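Local coordinates for protein Na Glutathione S-transferase 1 (Necator americanus, PDB 2ON7) that probably catalyses the conjugation of glutathione to electrophilic compounds, as a glutathione S-transferase of the human hookworm, at residues 119-124 with 169-174; 19-24 with 156-161; 103-108 with 165-170. One frame throughout, in Å; residues are numbered along the deposited sequence.

Contact 1 of 3, residues 119-124 with 169-174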
# COMPACT_ATOMS: atom_id res chain seq x y z
N GLN A 119 -8.43 26.02 -8.83
CA GLN A 119 -7.17 25.79 -9.55
C GLN A 119 -6.56 24.43 -9.23
O GLN A 119 -6.13 23.70 -10.13
CB GLN A 119 -6.18 26.93 -9.26
CG GLN A 119 -6.36 28.19 -10.15
CD GLN A 119 -7.35 29.24 -9.60
OE1 GLN A 119 -7.00 30.41 -9.42
NE2 GLN A 119 -8.59 28.82 -9.34
N LEU A 120 -6.51 24.08 -7.94
CA LEU A 120 -6.12 22.73 -7.53
C LEU A 120 -7.13 21.64 -7.95
O LEU A 120 -6.76 20.47 -8.06
CB LEU A 120 -5.77 22.65 -6.03
CG LEU A 120 -4.57 23.47 -5.50
CD1 LEU A 120 -4.70 23.77 -4.01
CD2 LEU A 120 -3.26 22.75 -5.78
N LYS A 121 -8.38 22.00 -8.21
CA LYS A 121 -9.33 21.07 -8.80
C LYS A 121 -8.95 20.74 -10.22
O LYS A 121 -8.77 19.56 -10.55
CB LYS A 121 -10.75 21.61 -8.79
CG LYS A 121 -11.82 20.58 -9.20
CD LYS A 121 -13.14 20.89 -8.54
CE LYS A 121 -13.42 22.38 -8.58
NZ LYS A 121 -14.83 22.70 -8.27
N LYS A 122 -8.84 21.78 -11.05
CA LYS A 122 -8.40 21.68 -12.44
C LYS A 122 -7.12 20.89 -12.65
O LYS A 122 -7.13 19.86 -13.34
CB LYS A 122 -8.27 23.06 -13.08
CG LYS A 122 -9.43 23.38 -13.99
CD LYS A 122 -9.66 24.89 -14.16
CE LYS A 122 -11.14 25.23 -13.96
NZ LYS A 122 -11.67 24.66 -12.65
N GLU A 123 -6.02 21.35 -12.04
CA GLU A 123 -4.67 20.85 -12.32
C GLU A 123 -4.23 19.56 -11.57
O GLU A 123 -3.29 18.89 -12.00
CB GLU A 123 -3.63 21.97 -12.13
CG GLU A 123 -3.64 23.05 -13.25
CD GLU A 123 -2.74 24.25 -12.94
OE1 GLU A 123 -2.20 24.86 -13.89
OE2 GLU A 123 -2.56 24.58 -11.74
N VAL A 124 -4.93 19.22 -10.48
CA VAL A 124 -4.51 18.11 -9.62
C VAL A 124 -5.63 17.07 -9.41
O VAL A 124 -5.46 15.93 -9.81
CB VAL A 124 -3.87 18.63 -8.26
CG1 VAL A 124 -3.60 17.51 -7.30
CG2 VAL A 124 -2.57 19.41 -8.54
N THR A 169 -19.47 15.73 -1.31
CA THR A 169 -19.67 16.76 -0.31
C THR A 169 -18.72 17.97 -0.50
O THR A 169 -18.93 19.03 0.09
CB THR A 169 -19.50 16.14 1.08
OG1 THR A 169 -20.48 15.10 1.26
CG2 THR A 169 -19.71 17.14 2.11
N PHE A 170 -17.66 17.78 -1.30
CA PHE A 170 -16.72 18.87 -1.60
C PHE A 170 -16.73 19.27 -3.06
O PHE A 170 -16.50 20.43 -3.38
CB PHE A 170 -15.30 18.49 -1.16
CG PHE A 170 -15.13 18.44 0.32
CD1 PHE A 170 -14.87 17.24 0.96
CD2 PHE A 170 -15.27 19.58 1.09
CE1 PHE A 170 -14.72 17.17 2.33
CE2 PHE A 170 -15.13 19.52 2.46
CZ PHE A 170 -14.85 18.30 3.08
N VAL A 171 -17.00 18.30 -3.92
CA VAL A 171 -17.02 18.47 -5.36
C VAL A 171 -18.31 17.84 -5.93
O VAL A 171 -18.31 16.66 -6.31
CB VAL A 171 -15.75 17.85 -6.02
CG1 VAL A 171 -15.72 18.15 -7.49
CG2 VAL A 171 -14.46 18.37 -5.34
N PRO A 172 -19.40 18.64 -5.99
CA PRO A 172 -20.74 18.15 -6.40
C PRO A 172 -20.78 17.38 -7.75
O PRO A 172 -21.60 16.47 -7.91
CB PRO A 172 -21.60 19.44 -6.45
CG PRO A 172 -20.61 20.59 -6.49
CD PRO A 172 -19.43 20.08 -5.69
N GLU A 173 -19.93 17.74 -8.70
CA GLU A 173 -19.85 17.06 -10.00
C GLU A 173 -18.70 16.05 -10.13
O GLU A 173 -18.11 15.92 -11.21
CB GLU A 173 -19.80 18.06 -11.15
CG GLU A 173 -19.40 19.46 -10.74
CD GLU A 173 -17.98 19.54 -10.25
OE1 GLU A 173 -17.74 19.91 -9.07
OE2 GLU A 173 -17.10 19.27 -11.07
N PHE A 174 -18.42 15.32 -9.05
CA PHE A 174 -17.26 14.43 -9.03
C PHE A 174 -17.42 13.17 -9.92
O PHE A 174 -16.44 12.68 -10.51
CB PHE A 174 -16.90 14.05 -7.58
CG PHE A 174 -15.55 13.45 -7.45
CD1 PHE A 174 -14.43 14.14 -7.92
CD2 PHE A 174 -15.37 12.21 -6.84
CE1 PHE A 174 -13.17 13.59 -7.80
CE2 PHE A 174 -14.11 11.66 -6.69
CZ PHE A 174 -13.01 12.33 -7.19

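Contact 2 of 3, residues 19-24 with 156-161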
# COMPACT_ATOMS: atom_id res chain seq x y z
N ARG A 19 -14.01 0.68 10.47
CA ARG A 19 -15.30 0.82 11.11
C ARG A 19 -16.38 0.14 10.31
O ARG A 19 -17.27 -0.48 10.86
CB ARG A 19 -15.67 2.30 11.32
CG ARG A 19 -14.74 3.02 12.20
CD ARG A 19 -15.17 4.45 12.30
NE ARG A 19 -14.26 5.22 13.13
CZ ARG A 19 -13.65 6.35 12.75
NH1 ARG A 19 -13.86 6.84 11.56
NH2 ARG A 19 -12.86 6.98 13.61
N GLN A 20 -16.32 0.35 9.00
CA GLN A 20 -17.27 -0.24 8.08
C GLN A 20 -17.14 -1.74 8.06
O GLN A 20 -18.11 -2.39 7.94
CB GLN A 20 -17.21 0.43 6.68
CG GLN A 20 -17.88 1.80 6.73
CD GLN A 20 -17.87 2.59 5.43
OE1 GLN A 20 -17.95 3.82 5.42
NE2 GLN A 20 -17.78 1.89 4.33
N ILE A 21 -15.95 -2.29 8.20
CA ILE A 21 -15.81 -3.75 8.26
C ILE A 21 -16.45 -4.32 9.50
O ILE A 21 -17.27 -5.21 9.40
CB ILE A 21 -14.38 -4.25 8.13
CG1 ILE A 21 -13.86 -3.99 6.71
CG2 ILE A 21 -14.33 -5.75 8.44
CD1 ILE A 21 -13.73 -5.21 5.86
N PHE A 22 -16.09 -3.77 10.66
CA PHE A 22 -16.71 -4.12 11.95
C PHE A 22 -18.24 -4.12 11.92
O PHE A 22 -18.88 -5.06 12.42
CB PHE A 22 -16.29 -3.12 13.00
CG PHE A 22 -14.89 -3.33 13.54
CD1 PHE A 22 -14.46 -4.59 13.93
CD2 PHE A 22 -14.05 -2.24 13.74
CE1 PHE A 22 -13.22 -4.76 14.44
CE2 PHE A 22 -12.81 -2.42 14.27
CZ PHE A 22 -12.39 -3.70 14.61
N ALA A 23 -18.83 -3.04 11.37
CA ALA A 23 -20.30 -2.94 11.27
C ALA A 23 -20.85 -3.97 10.30
O ALA A 23 -21.88 -4.56 10.54
CB ALA A 23 -20.73 -1.53 10.87
N LEU A 24 -20.11 -4.26 9.22
CA LEU A 24 -20.54 -5.39 8.38
C LEU A 24 -20.50 -6.77 9.10
O LEU A 24 -21.18 -7.72 8.71
CB LEU A 24 -19.75 -5.42 7.09
CG LEU A 24 -20.10 -4.42 5.99
CD1 LEU A 24 -18.99 -4.50 4.95
CD2 LEU A 24 -21.46 -4.69 5.33
N VAL A 156 -12.22 -3.24 -0.54
CA VAL A 156 -12.04 -2.12 -1.48
C VAL A 156 -13.37 -1.45 -1.85
O VAL A 156 -13.40 -0.24 -2.04
CB VAL A 156 -11.45 -2.45 -2.87
CG1 VAL A 156 -10.08 -1.89 -3.03
CG2 VAL A 156 -11.64 -3.86 -3.28
N ASP A 157 -14.42 -2.24 -2.05
CA ASP A 157 -15.77 -1.68 -2.28
C ASP A 157 -16.07 -0.47 -1.32
O ASP A 157 -16.59 0.55 -1.74
CB ASP A 157 -16.80 -2.81 -2.16
CG ASP A 157 -16.67 -3.86 -3.30
OD1 ASP A 157 -16.67 -5.08 -3.05
OD2 ASP A 157 -16.53 -3.42 -4.48
N LEU A 158 -15.64 -0.60 -0.07
CA LEU A 158 -15.92 0.36 0.99
C LEU A 158 -15.02 1.56 0.88
O LEU A 158 -15.49 2.70 0.95
CB LEU A 158 -15.73 -0.31 2.35
CG LEU A 158 -16.36 -1.66 2.64
CD1 LEU A 158 -15.79 -2.17 3.96
CD2 LEU A 158 -17.89 -1.50 2.73
N LEU A 159 -13.73 1.29 0.73
CA LEU A 159 -12.76 2.33 0.47
C LEU A 159 -13.23 3.33 -0.56
O LEU A 159 -13.24 4.55 -0.30
CB LEU A 159 -11.45 1.71 -0.03
CG LEU A 159 -10.37 1.28 0.95
CD1 LEU A 159 -9.14 0.85 0.13
CD2 LEU A 159 -10.03 2.39 2.05
N VAL A 160 -13.59 2.80 -1.72
CA VAL A 160 -13.95 3.56 -2.93
C VAL A 160 -15.37 4.17 -2.86
O VAL A 160 -15.57 5.34 -3.20
CB VAL A 160 -13.84 2.64 -4.21
CG1 VAL A 160 -14.27 3.34 -5.46
CG2 VAL A 160 -12.43 2.07 -4.34
N SER A 161 -16.35 3.37 -2.43
CA SER A 161 -17.69 3.94 -2.23
C SER A 161 -17.69 5.09 -1.18
O SER A 161 -18.15 6.17 -1.44
CB SER A 161 -18.70 2.85 -1.92
OG SER A 161 -18.43 2.26 -0.69

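Contact 3 of 3, residues 103-108 with 165-170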
# COMPACT_ATOMS: atom_id res chain seq x y z
N LYS A 103 -3.54 14.51 -2.60
CA LYS A 103 -3.19 15.02 -1.27
C LYS A 103 -3.15 16.58 -1.16
O LYS A 103 -3.63 17.14 -0.19
CB LYS A 103 -1.85 14.42 -0.84
CG LYS A 103 -1.64 14.34 0.64
CD LYS A 103 -0.49 13.38 0.93
CE LYS A 103 -0.05 13.50 2.39
NZ LYS A 103 -1.17 13.13 3.32
N SER A 104 -2.59 17.25 -2.15
CA SER A 104 -2.61 18.70 -2.18
C SER A 104 -4.00 19.34 -2.44
O SER A 104 -4.24 20.46 -1.97
CB SER A 104 -1.60 19.22 -3.21
OG SER A 104 -2.02 18.91 -4.52
N PHE A 105 -4.87 18.69 -3.21
CA PHE A 105 -6.23 19.20 -3.34
C PHE A 105 -7.04 19.03 -2.05
O PHE A 105 -7.59 20.00 -1.54
CB PHE A 105 -7.00 18.57 -4.50
CG PHE A 105 -8.45 18.92 -4.47
CD1 PHE A 105 -8.88 20.16 -4.98
CD2 PHE A 105 -9.37 18.08 -3.86
CE1 PHE A 105 -10.23 20.53 -4.92
CE2 PHE A 105 -10.71 18.43 -3.79
CZ PHE A 105 -11.15 19.66 -4.32
N PHE A 106 -7.12 17.78 -1.57
CA PHE A 106 -7.88 17.37 -0.38
C PHE A 106 -7.58 18.20 0.87
O PHE A 106 -8.48 18.77 1.48
CB PHE A 106 -7.62 15.90 -0.10
CG PHE A 106 -8.63 15.25 0.81
CD1 PHE A 106 -8.36 15.07 2.17
CD2 PHE A 106 -9.88 14.83 0.30
CE1 PHE A 106 -9.30 14.48 3.02
CE2 PHE A 106 -10.81 14.20 1.15
CZ PHE A 106 -10.53 14.04 2.51
N TYR A 107 -6.30 18.28 1.23
CA TYR A 107 -5.84 19.05 2.39
C TYR A 107 -6.13 20.55 2.30
O TYR A 107 -6.24 21.23 3.33
CB TYR A 107 -4.35 18.75 2.69
CG TYR A 107 -4.17 17.40 3.37
CD1 TYR A 107 -3.81 17.31 4.72
CD2 TYR A 107 -4.41 16.22 2.68
CE1 TYR A 107 -3.65 16.06 5.35
CE2 TYR A 107 -4.27 14.97 3.30
CZ TYR A 107 -3.89 14.89 4.63
OH TYR A 107 -3.77 13.64 5.22
N THR A 108 -6.26 21.07 1.08
CA THR A 108 -6.72 22.44 0.85
C THR A 108 -8.24 22.55 0.96
O THR A 108 -8.74 23.49 1.58
CB THR A 108 -6.22 23.02 -0.52
OG1 THR A 108 -4.80 23.13 -0.51
CG2 THR A 108 -6.81 24.41 -0.80
N ALA A 165 -18.50 9.24 -1.81
CA ALA A 165 -19.54 9.84 -1.01
C ALA A 165 -18.99 11.11 -0.35
O ALA A 165 -19.52 12.19 -0.55
CB ALA A 165 -20.00 8.84 -0.01
N THR A 166 -17.90 10.98 0.39
CA THR A 166 -17.16 12.14 0.94
C THR A 166 -16.85 13.24 -0.12
O THR A 166 -17.18 14.41 0.09
CB THR A 166 -15.85 11.68 1.62
OG1 THR A 166 -16.17 10.82 2.72
CG2 THR A 166 -15.01 12.87 2.12
N MET A 167 -16.23 12.87 -1.24
CA MET A 167 -15.96 13.83 -2.33
C MET A 167 -17.17 14.65 -2.80
O MET A 167 -17.10 15.88 -2.80
CB MET A 167 -15.23 13.17 -3.53
CG MET A 167 -13.77 12.87 -3.21
SD MET A 167 -12.80 14.42 -2.99
CE MET A 167 -13.48 15.47 -4.23
N LEU A 168 -18.28 13.99 -3.15
CA LEU A 168 -19.54 14.68 -3.50
C LEU A 168 -19.88 15.86 -2.56
O LEU A 168 -20.50 16.83 -2.95
CB LEU A 168 -20.73 13.69 -3.56
CG LEU A 168 -20.64 12.56 -4.60
CD1 LEU A 168 -21.99 11.88 -4.85
CD2 LEU A 168 -20.09 13.10 -5.91
N THR A 169 -19.47 15.73 -1.31
CA THR A 169 -19.67 16.76 -0.31
C THR A 169 -18.72 17.97 -0.50
O THR A 169 -18.93 19.03 0.09
CB THR A 169 -19.50 16.14 1.08
OG1 THR A 169 -20.48 15.10 1.26
CG2 THR A 169 -19.71 17.14 2.11
N PHE A 170 -17.66 17.78 -1.30
CA PHE A 170 -16.72 18.87 -1.60
C PHE A 170 -16.73 19.27 -3.06
O PHE A 170 -16.50 20.43 -3.38
CB PHE A 170 -15.30 18.49 -1.16
CG PHE A 170 -15.13 18.44 0.32
CD1 PHE A 170 -14.87 17.24 0.96
CD2 PHE A 170 -15.27 19.58 1.09
CE1 PHE A 170 -14.72 17.17 2.33
CE2 PHE A 170 -15.13 19.52 2.46
CZ PHE A 170 -14.85 18.30 3.08

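Contact 1 of 3, residues 119-124 with 169-174
Lys121 reaches from helix 117-141 to the turn at Val171 and Glu173, and the contact is small: 93 Å² is buried in total, and the nearest CA atoms, those of Lys121 and Val171, are 8.8 Å apart. The apolar part lies in the lysine's methylene chain. Lys121 CD comes to 3.9 Å from Val171 CG1, the two side chains passing alongside in opposite senses. CG of Lys121 is anti to the backbone N (chi1 -171°), which sets CG beside its own carbonyl carbon, on a CB already directed at the loop; a bend at chi3 (42°) then turns its end, so that the aliphatic portion meets the valine while the ammonium is carried past it.

The electrostatic part is looser. Lys121 NZ is 4.1 Å from Glu173 OE1, too far for a salt bridge, although opposite charges at this range should still attract. The firm ionic partner of this ammonium is Glu118, one turn earlier in the chain, so Glu173 would add at most a secondary pull.

Backbone bonds set the frame on both sides. Residues 171-174 form a type I turn, whose Phe174 N to Val171 O bond of 3.1 Å is weak. On the helix, Glu123 N donates to Gln119 O at 3.0 Å, and the turn 121-124 widens to the pi type.

The loop leaving helix 155-168 is thereby laid against helix 117-141 within the all-helical C-terminal domain. Val171 also packs on Leu125 of helix 117-141 and Phe105 of helix 82-109, while Phe174 folds back onto Asn164, Met167 and Leu168 of helix 155-168.

Contact 2 of 3, residues 19-24 with 156-161
Asp157 O, in the helical turn that carries Leu158 to helix 16-25, is gripped by two groups of Ser161. The hydroxyl OG of Ser161 donates to Asp157 O at 2.7 Å, tilted out of the carbonyl plane, with a C=O...donor angle of 133°. Ser161 N reaches Asp157 O at 2.9 Å from the opposite face. The serine torsion (chi1 66°) swings OG back along the helix to this oxygen. Asp157 OD1 meanwhile accepts from Thr154 N, consistent with the Thr-x-x-Asp N-capping box known from the GST family.

Across the interface the packing is largely apolar and centres on Leu158, which supplies 100 of the 185 Å² buried. Its CD1 lies 3.8 Å from Ile21 CG1, the two side chains crossing at about a right angle. CD2 of Leu158 meets Leu24 CD1 tip to tip at 3.9 Å. Gln20 runs alongside in the opposite sense, its CB 4.0 Å from Leu158 CD1. One leucine therefore fits among residues on adjacent turns of helix 16-25. The helix segments are 10.5 Å apart at closest approach, their N-to-C directions 128° apart.

The contact joins the thioredoxin-like N-terminal domain to the helical C-terminal domain. Ile21 also packs on helix 64-75, which the Cys17-Cys68 disulfide ties to helix 16-25; Gln20 rests on Leu194 and Trp197 of helix 192-200, and Val156 turns to helix 82-109.

Contact 3 of 3, residues 103-108 with 165-170
Thr166, Met167 and Phe170 are the residues of 165-170 that lose surface to Phe105 and Phe106 on helix 82-109. Thr166 comes first, its CG2 standing 4.5 Å from Phe106 CE2, a loose approach; its hydroxyl is taken by Arg12 and the carbonyl of Glu162.

Met167 makes the two close approaches. Its chain is bent at chi2 (-67°) and again at chi3 (-39°), which folds the chain so that sulfur and methyl face different rings. SD of Met167 lies near the plane of the Phe106 ring, at its edge, 4.4 Å from CD2. The methyl goes to the other ring: Met167 CE is 4.1 Å from Phe105 CE2, the side chains meeting obliquely. Phe170 follows with its CB directed at the helix, but its ring stays beyond van der Waals contact.

Helix 82-109 is kinked here, and Thr108 OG1 donates to Ser104 O at 3.1 Å with a C=O...donor angle of 174°, a bond that spans the irregular turn.

The interface itself is made of rings, a thioether and methyl groups, so dispersion and the burial of 170 Å² would account for its cohesion, with little directional constraint.

Contacts 1 and 3 form one packed region of the C-terminal domain: their centres are about 7 Å apart and both include Thr169 and Phe170. Direct touches join them, with Phe174 CD2 at 3.5 Å from Met167 CB and Val171 CG2 at 3.7 Å from Phe105 CZ. Contact 2 is separate, its centre about 19 Å from that of contact 3 and about 24 Å from that of contact 1. Helix 155-168 is the connection, serving contact 2 near its start and contact 3 near its end. As in other members of the family, glutathione probably binds along the N-terminal domain beside the domain interface, the same interface that contact 2 helps to form.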